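Local coordinates for FEZ-1 protein (Fluoribacter gormanii, PDB 5W90), which probably hydrolyses the beta-lactam ring of antibiotics as a zinc-dependent metallo-beta-lactamase of the class B3 type, at residues 79-84 / 120-125; 182-187 / 258-263. The protein carries 2 engineered substitutions. All coordinates share one frame; numbering follows the deposited sequence.

Contacts 1 and 2 are separate in the fold. Their centres lie 34 Å apart, and their nearest atoms are about 21 Å apart. Contact 1 joins helix 80-87 to the loop that leads into the edge strand 126-128. Contact 2 joins the loop before helix 192-204 to the end of the C-terminal helix 239-262. Neither contact includes a zinc ligand. The side chain of Ser80 in contact 1 and that of Leu183 in contact 2 are each about 13 Å from a bound zinc ion. The Ser80 side chain is about 8 Å from that of His76, while Leu183 is about 9 Å from His149, again between side chains.

Contact 1: residues 79-84 / 120-125; sequences GSELIK and TQSTVD
Ser122 OG donates to Glu81 OE1 at 2.6 Å and meets that oxygen nearly along its C-O axis. Water 2 also donates to Glu81 OE1, so two donors grip one carboxylate oxygen. The same water accepts from Thr123 N and Lys84 NZ, and so ties both charged side chains to the loop backbone.

Lys84 NZ donates to Thr123 O at 2.9 Å, from above the carbonyl plane. A salt bridge runs from Lys84 NZ to Asp125 OD2 at 3.4 Å. Water 3 adds a second link, accepting from Lys84 NZ and donating to Asp125 OD1. The lysine chain bends at chi3 (83°), which carries its amine to the loop. Lys84 CD lies 3.4 Å from Ser122 OG. The nearby negative charges of Asp125 and Glu81 would probably favour a charged amine.

At the other end the direct contact is between carbon atoms. Glu81 swings CG away from its backbone N (chi1 -171°) and bends at chi2, which brings OE1 to Ser122. Glu81 CB rests 3.7 Å from Thr120 CG2, with the two side chains crossing at about a right angle. Water 1 accepts from Glu81 N there and can donate to Thr120 O.

Both segments belong to the metallo-beta-lactamase fold. Helix 80-87 closely follows the short helix 74-77, which includes the zinc ligands Asp75 and His76. On strand 90-94, Tyr91 touches Lys84 and Ser122, and its backbone N donates to Asp125 OD2. The loop then enters strand 126-128, the edge strand beside 90-94.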
loop_
_atom_site.group_PDB
_atom_site.type_symbol
_atom_site.label_atom_id
_atom_site.label_comp_id
_atom_site.label_asym_id
_atom_site.label_seq_id
_atom_site.Cartn_x
_atom_site.Cartn_y
_atom_site.Cartn_z
ATOM N N GLY A 79 -1.145 -4.284 12.138
ATOM C CA GLY A 79 0.101 -4.623 12.802
ATOM C C GLY A 79 0.911 -3.413 13.246
ATOM O O GLY A 79 1.983 -3.581 13.808
ATOM N N SER A 80 0.390 -2.198 13.026
ATOM C CA SER A 80 1.190 -0.979 13.196
ATOM C C SER A 80 1.609 -0.764 14.655
ATOM O O SER A 80 2.794 -0.490 14.909
ATOM C CB SER A 80 0.499 0.243 12.600
ATOM O OG SER A 80 0.504 0.143 11.181
ATOM N N GLU A 81 0.669 -0.847 15.598
ATOM C CA GLU A 81 1.022 -0.638 17.003
ATOM C C GLU A 81 2.139 -1.597 17.437
ATOM O O GLU A 81 3.085 -1.153 18.132
ATOM C CB GLU A 81 -0.192 -0.792 17.921
ATOM C CG GLU A 81 0.077 -0.377 19.366
ATOM C CD GLU A 81 0.624 1.031 19.592
ATOM O OE1 GLU A 81 0.501 1.866 18.691
ATOM O OE2 GLU A 81 1.185 1.287 20.692
ATOM N N LEU A 82 2.057 -2.887 17.072
ATOM C CA LEU A 82 3.147 -3.852 17.376
ATOM C C LEU A 82 4.486 -3.371 16.803
ATOM O O LEU A 82 5.545 -3.456 17.488
ATOM C CB LEU A 82 2.812 -5.241 16.835
ATOM C CG LEU A 82 1.695 -5.963 17.600
ATOM C CD1 LEU A 82 1.212 -7.180 16.813
ATOM C CD2 LEU A 82 2.122 -6.352 19.005
ATOM N N ILE A 83 4.482 -2.954 15.544
ATOM C CA ILE A 83 5.748 -2.503 14.932
ATOM C C ILE A 83 6.282 -1.267 15.659
ATOM O O ILE A 83 7.449 -1.194 15.896
ATOM C CB ILE A 83 5.571 -2.261 13.437
ATOM C CG1 ILE A 83 5.348 -3.624 12.762
ATOM C CG2 ILE A 83 6.767 -1.508 12.888
ATOM C CD1 ILE A 83 5.118 -3.585 11.305
ATOM N N LYS A 84 5.402 -0.329 16.022
ATOM C CA LYS A 84 5.816 0.841 16.798
ATOM C C LYS A 84 6.462 0.414 18.123
ATOM O O LYS A 84 7.499 0.945 18.469
ATOM C CB LYS A 84 4.623 1.748 17.057
ATOM C CG LYS A 84 4.137 2.495 15.823
ATOM C CD LYS A 84 3.155 3.568 16.158
ATOM C CE LYS A 84 3.832 4.848 16.599
ATOM N NZ LYS A 84 2.827 5.752 17.195
ATOM N N THR A 120 -5.978 -2.549 16.461
ATOM C CA THR A 120 -5.425 -1.832 17.607
ATOM C C THR A 120 -5.236 -0.364 17.268
ATOM O O THR A 120 -4.637 -0.032 16.240
ATOM C CB THR A 120 -4.088 -2.418 18.058
ATOM O OG1 THR A 120 -4.346 -3.780 18.388
ATOM C CG2 THR A 120 -3.492 -1.680 19.237
ATOM N N GLN A 121 -5.713 0.495 18.172
ATOM C CA GLN A 121 -5.525 1.939 18.051
ATOM C C GLN A 121 -4.030 2.298 18.131
ATOM O O GLN A 121 -3.260 1.652 18.832
ATOM C CB GLN A 121 -6.358 2.619 19.135
ATOM C CG GLN A 121 -7.844 2.497 18.834
ATOM C CD GLN A 121 -8.693 3.088 19.929
ATOM O OE1 GLN A 121 -8.245 3.927 20.700
ATOM N NE2 GLN A 121 -9.921 2.624 20.012
ATOM N N SER A 122 -3.634 3.301 17.350
ATOM C CA SER A 122 -2.243 3.778 17.310
ATOM C C SER A 122 -2.219 5.304 17.133
ATOM O O SER A 122 -3.147 5.890 16.582
ATOM C CB SER A 122 -1.533 3.110 16.142
ATOM O OG SER A 122 -0.191 2.884 16.447
ATOM N N THR A 123 -1.132 5.955 17.560
ATOM C CA THR A 123 -0.986 7.382 17.347
ATOM C C THR A 123 -0.242 7.590 16.039
ATOM O O THR A 123 0.589 6.753 15.644
ATOM C CB THR A 123 -0.295 8.060 18.542
ATOM O OG1 THR A 123 0.920 7.341 18.736
ATOM C CG2 THR A 123 -1.144 8.010 19.794
ATOM N N VAL A 124 -0.531 8.714 15.381
ATOM C CA VAL A 124 0.151 9.062 14.131
ATOM C C VAL A 124 1.196 10.127 14.475
ATOM O O VAL A 124 0.841 11.158 15.045
ATOM C CB VAL A 124 -0.868 9.515 13.077
ATOM C CG1 VAL A 124 -0.227 10.147 11.839
ATOM C CG2 VAL A 124 -1.748 8.333 12.688
ATOM N N ASP A 125 2.455 9.871 14.112
ATOM C CA ASP A 125 3.558 10.748 14.475
ATOM C C ASP A 125 3.683 11.925 13.492
ATOM O O ASP A 125 4.120 13.014 13.901
ATOM C CB ASP A 125 4.850 9.959 14.583
ATOM C CG ASP A 125 4.793 8.916 15.688
ATOM O OD1 ASP A 125 4.567 9.323 16.835
ATOM O OD2 ASP A 125 4.901 7.740 15.386
HETATM O O HOH W 1 -2.203 -0.850 14.942
HETATM O O HOH W 2 0.822 4.370 19.221
HETATM O O HOH W 3 4.245 7.567 18.717
#

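Contact 2: residues 182-187 / 258-263; sequences KLVDNI and KKQETG. Engineered in segment 258-263: Gly263 (natural residue Ala).
Gln260 OE1 accepts from Leu183 N at 2.8 Å, and the bond is nearly straight, with an N-H...O angle of 173°. The donor is tilted 24° from the carbonyl plane of the amide. With CG beside the backbone N (chi1 -70°) and the rest of the chain stretched out, OE1 reaches the loop backbone. The Gln260 and Leu183 side chains cross at about a right angle. Gln260 NE2 is 3.7 Å from Leu183 CG. This NE2 also bonds to Tyr181 O and to Glu256 OE1, so both ends of the amide are held and its rotation is fixed.

Helix 239-262 is the long C-terminal helix of this metallo-beta-lactamase chain. Here its last turns meet the loop between strand 165-172 and helix 192-204. Leu183 is buried against Phe253, Glu256 and Leu257 of the same helix. The loop has its own brace, since Asn186 ND2 donates to Lys182 O at 2.9 Å.

Glu261 touches through its aliphatic part. Glu261 CG lies 3.9 Å from Val184 CG2, and that methyl is 4.1 Å from Gln260 CB. Beyond the contact, within the last helical turn, Lys258 O accepts from Thr262 N at 2.8 Å and from Thr262 OG1 at 2.7 Å. The two donors reach it from opposite faces of its plane. The chain finishes at Gly263, an engineered residue where the natural protein has Ala.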
loop_
_atom_site.group_PDB
_atom_site.type_symbol
_atom_site.label_atom_id
_atom_site.label_comp_id
_atom_site.label_asym_id
_atom_site.label_seq_id
_atom_site.Cartn_x
_atom_site.Cartn_y
_atom_site.Cartn_z
ATOM N N LYS A 182 -21.336 1.938 -1.188
ATOM C CA LYS A 182 -22.398 2.731 -1.801
ATOM C C LYS A 182 -21.770 3.924 -2.544
ATOM O O LYS A 182 -21.024 4.677 -1.941
ATOM C CB LYS A 182 -23.418 3.231 -0.789
ATOM C CG LYS A 182 -24.664 3.820 -1.469
ATOM C CD LYS A 182 -25.795 4.285 -0.548
ATOM C CE LYS A 182 -26.784 3.194 -0.217
ATOM N NZ LYS A 182 -27.329 2.559 -1.449
ATOM N N LEU A 183 -21.972 3.997 -3.865
ATOM C CA LEU A 183 -21.312 4.995 -4.693
ATOM C C LEU A 183 -22.247 6.164 -5.007
ATOM O O LEU A 183 -21.774 7.174 -5.499
ATOM C CB LEU A 183 -20.836 4.350 -6.001
ATOM C CG LEU A 183 -19.759 3.274 -5.884
ATOM C CD1 LEU A 183 -19.349 2.748 -7.275
ATOM C CD2 LEU A 183 -18.550 3.844 -5.156
ATOM N N VAL A 184 -23.535 5.976 -4.734
ATOM C CA VAL A 184 -24.568 6.997 -5.027
ATOM C C VAL A 184 -25.191 7.459 -3.714
ATOM O O VAL A 184 -25.670 6.636 -3.042
ATOM C CB VAL A 184 -25.676 6.412 -5.904
ATOM C CG1 VAL A 184 -26.657 7.492 -6.316
ATOM C CG2 VAL A 184 -25.092 5.708 -7.103
ATOM N N ASP A 185 -25.125 8.754 -3.466
ATOM C CA ASP A 185 -25.691 9.370 -2.245
ATOM C C ASP A 185 -25.171 8.652 -0.994
ATOM O O ASP A 185 -25.949 8.300 -0.171
ATOM C CB ASP A 185 -27.207 9.450 -2.349
ATOM C CG ASP A 185 -27.693 10.378 -3.448
ATOM O OD1 ASP A 185 -27.085 11.409 -3.684
ATOM O OD2 ASP A 185 -28.660 10.036 -4.003
ATOM N N ASN A 186 -23.869 8.443 -0.918
ATOM C CA ASN A 186 -23.300 7.805 0.288
ATOM C C ASN A 186 -23.557 8.749 1.477
ATOM O O ASN A 186 -23.211 9.890 1.385
ATOM C CB ASN A 186 -21.831 7.496 0.044
ATOM C CG ASN A 186 -21.202 6.700 1.155
ATOM O OD1 ASN A 186 -21.191 7.128 2.286
ATOM N ND2 ASN A 186 -20.631 5.581 0.770
ATOM N N ILE A 187 -24.073 8.191 2.566
ATOM C CA ILE A 187 -24.515 8.966 3.724
ATOM C C ILE A 187 -23.325 9.489 4.538
ATOM O O ILE A 187 -23.353 10.687 5.014
ATOM C CB ILE A 187 -25.490 8.130 4.585
ATOM C CG1 ILE A 187 -26.785 7.839 3.821
ATOM C CG2 ILE A 187 -25.767 8.767 5.952
ATOM C CD1 ILE A 187 -27.669 9.013 3.647
ATOM N N LYS A 258 -22.288 2.080 -12.790
ATOM C CA LYS A 258 -23.430 1.787 -13.681
ATOM C C LYS A 258 -24.423 0.871 -12.962
ATOM O O LYS A 258 -25.657 1.010 -13.064
ATOM C CB LYS A 258 -22.915 1.116 -14.957
ATOM C CG LYS A 258 -23.967 0.555 -15.889
ATOM C CD LYS A 258 -23.352 0.017 -17.162
ATOM C CE LYS A 258 -24.354 -0.323 -18.237
ATOM N NZ LYS A 258 -25.236 -1.447 -17.852
ATOM N N LYS A 259 -23.902 -0.170 -12.294
ATOM C CA LYS A 259 -24.827 -1.115 -11.638
ATOM C C LYS A 259 -25.674 -0.405 -10.573
ATOM O O LYS A 259 -26.901 -0.636 -10.425
ATOM C CB LYS A 259 -24.030 -2.275 -11.036
ATOM C CG LYS A 259 -24.899 -3.388 -10.490
ATOM C CD LYS A 259 -24.086 -4.604 -10.153
ATOM C CE LYS A 259 -24.989 -5.730 -9.727
ATOM N NZ LYS A 259 -24.191 -6.912 -9.335
ATOM N N GLN A 260 -25.050 0.498 -9.827
ATOM C CA GLN A 260 -25.721 1.133 -8.747
ATOM C C GLN A 260 -26.656 2.211 -9.259
ATOM O O GLN A 260 -27.708 2.438 -8.647
ATOM C CB GLN A 260 -24.684 1.701 -7.792
ATOM C CG GLN A 260 -23.944 0.617 -7.039
ATOM C CD GLN A 260 -23.151 1.120 -5.853
ATOM O OE1 GLN A 260 -23.547 2.112 -5.206
ATOM N NE2 GLN A 260 -22.108 0.383 -5.497
ATOM N N GLU A 261 -26.297 2.844 -10.384
ATOM C CA GLU A 261 -27.122 3.886 -10.954
ATOM C C GLU A 261 -28.287 3.332 -11.785
ATOM O O GLU A 261 -29.277 4.032 -11.911
ATOM C CB GLU A 261 -26.293 4.838 -11.795
ATOM C CG GLU A 261 -25.388 5.714 -10.961
ATOM C CD GLU A 261 -24.587 6.696 -11.781
ATOM O OE1 GLU A 261 -24.159 6.371 -12.885
ATOM O OE2 GLU A 261 -24.382 7.802 -11.304
ATOM N N THR A 262 -28.142 2.165 -12.416
ATOM C CA THR A 262 -29.105 1.744 -13.423
ATOM C C THR A 262 -29.547 0.292 -13.269
ATOM O O THR A 262 -30.375 -0.132 -14.056
ATOM C CB THR A 262 -28.553 1.906 -14.854
ATOM O OG1 THR A 262 -27.489 0.990 -15.102
ATOM C CG2 THR A 262 -28.085 3.306 -15.154
ATOM N N GLY A 263 -28.947 -0.457 -12.333
ATOM C CA GLY A 263 -29.152 -1.919 -12.259
ATOM C C GLY A 263 -30.332 -2.276 -11.366
ATOM O O GLY A 263 -30.555 -3.508 -11.223
ATOM O OXT GLY A 263 -31.058 -1.382 -10.813
#